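Local coordinates for sulfotransferase (PDB 2ZQ5), which probably transfers a sulfo group from the donor PAPS to an acceptor substrate, as members of the sulfotransferase family do, at residues 136-140 and 141-145. Sequence-based numbering, arbitrary orientation.
Sequences TWESN and PLYRQ
Tyr143 folds back from the first turn of helix 141-156 onto Trp137 and Glu138, a worked example of how a helix start is bound to the loop leading into it. Its CB lies 3.4 Å from Trp137 O, and with CG anti to the backbone N (chi1 177°) the ring swings over the preceding turn. There Trp137 CB sits above the centre of one face, a CH-pi contact 3.9 Å from the centroid. Along one flank CD2 packs against Trp137 O and CE2 meets the carboxylate of Glu138, nearly perpendicular to the ring; on the other, CE1 touches Trp137 CE3 at 3.7 Å, the two ring planes oblique at 39°. At the tip, OH shares a water with Glu138 OE2, which accepts from it. Trp123 meets both aromatic rings edge-to-face, while Trp137 NE1 bonds to Pro132 O.

Asn140 is the N-cap: its OD1 takes the N-H of Tyr143 at 2.9 Å, and its O receives Arg144 N in the first regular helical bond. Bent at chi3 (57°), Arg144 turns NH1 back to Glu138 O in a bent 3.1 Å hydrogen bond, tilted from the guanidinium plane. The cap thus satisfies an N-H lacking a helical carbonyl partner, whereas aromatic packing, one water and an arginine hold the loop against the helix's first turn.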
# COMPACT_ATOMS: atom_id res chain seq x y z
N THR A 136 11.87 23.26 -1.78
CA THR A 136 12.85 22.96 -2.81
C THR A 136 12.40 21.95 -3.87
O THR A 136 13.06 21.79 -4.89
CB THR A 136 14.16 22.40 -2.20
OG1 THR A 136 13.91 21.11 -1.64
CG2 THR A 136 14.69 23.34 -1.13
N TRP A 137 11.29 21.28 -3.63
CA TRP A 137 10.82 20.26 -4.56
C TRP A 137 10.69 20.69 -6.02
O TRP A 137 11.15 19.98 -6.91
CB TRP A 137 9.50 19.67 -4.08
CG TRP A 137 9.63 18.90 -2.79
CD1 TRP A 137 10.71 18.87 -1.95
CD2 TRP A 137 8.61 18.12 -2.16
NE1 TRP A 137 10.42 18.11 -0.84
CE2 TRP A 137 9.14 17.64 -0.94
CE3 TRP A 137 7.30 17.77 -2.51
CZ2 TRP A 137 8.41 16.83 -0.07
CZ3 TRP A 137 6.57 16.97 -1.64
CH2 TRP A 137 7.12 16.51 -0.43
N GLU A 138 10.07 21.85 -6.27
CA GLU A 138 9.89 22.32 -7.64
C GLU A 138 11.19 22.63 -8.36
O GLU A 138 11.20 22.88 -9.57
CB GLU A 138 8.99 23.56 -7.65
CG GLU A 138 7.54 23.32 -7.26
CD GLU A 138 6.84 22.30 -8.14
OE1 GLU A 138 7.28 22.10 -9.29
OE2 GLU A 138 5.84 21.71 -7.69
N SER A 139 12.30 22.61 -7.62
CA SER A 139 13.62 22.88 -8.20
C SER A 139 14.49 21.63 -8.14
O SER A 139 15.63 21.63 -8.59
CB SER A 139 14.31 24.01 -7.43
OG SER A 139 13.55 25.21 -7.48
N ASN A 140 13.93 20.56 -7.58
CA ASN A 140 14.64 19.29 -7.43
C ASN A 140 14.58 18.45 -8.70
O ASN A 140 13.49 18.13 -9.20
CB ASN A 140 14.06 18.51 -6.24
CG ASN A 140 14.77 17.20 -5.99
OD1 ASN A 140 14.66 16.25 -6.77
ND2 ASN A 140 15.51 17.12 -4.88
N PRO A 141 15.74 18.07 -9.24
CA PRO A 141 15.84 17.26 -10.45
C PRO A 141 14.96 16.01 -10.44
O PRO A 141 14.20 15.77 -11.37
CB PRO A 141 17.33 16.92 -10.51
CG PRO A 141 17.96 18.15 -9.94
CD PRO A 141 17.08 18.41 -8.73
N LEU A 142 15.06 15.22 -9.37
CA LEU A 142 14.28 14.00 -9.27
C LEU A 142 12.78 14.24 -9.12
O LEU A 142 11.97 13.55 -9.74
CB LEU A 142 14.80 13.14 -8.11
CG LEU A 142 16.22 12.60 -8.31
CD1 LEU A 142 16.63 11.77 -7.10
CD2 LEU A 142 16.27 11.74 -9.57
N TYR A 143 12.39 15.22 -8.30
CA TYR A 143 10.97 15.51 -8.13
C TYR A 143 10.37 15.94 -9.47
O TYR A 143 9.33 15.44 -9.88
CB TYR A 143 10.76 16.64 -7.11
CG TYR A 143 9.30 17.04 -6.97
CD1 TYR A 143 8.44 16.32 -6.14
CD2 TYR A 143 8.78 18.12 -7.67
CE1 TYR A 143 7.10 16.67 -6.01
CE2 TYR A 143 7.44 18.48 -7.56
CZ TYR A 143 6.61 17.74 -6.73
OH TYR A 143 5.28 18.09 -6.61
N ARG A 144 11.04 16.88 -10.13
CA ARG A 144 10.58 17.38 -11.42
C ARG A 144 10.51 16.24 -12.42
O ARG A 144 9.58 16.16 -13.22
CB ARG A 144 11.52 18.47 -11.92
CG ARG A 144 11.54 19.72 -11.05
CD ARG A 144 12.62 20.69 -11.52
NE ARG A 144 12.44 21.06 -12.92
CZ ARG A 144 11.47 21.84 -13.38
NH1 ARG A 144 10.56 22.34 -12.55
NH2 ARG A 144 11.39 22.11 -14.67
N GLN A 145 11.51 15.36 -12.36
CA GLN A 145 11.59 14.21 -13.25
C GLN A 145 10.33 13.36 -13.08
O GLN A 145 9.65 13.05 -14.05
CB GLN A 145 12.84 13.39 -12.92
CG GLN A 145 13.05 12.16 -13.78
CD GLN A 145 14.40 11.51 -13.53
OE1 GLN A 145 15.44 12.10 -13.79
NE2 GLN A 145 14.38 10.28 -13.03
O HOH W 1 4.35 19.59 -8.61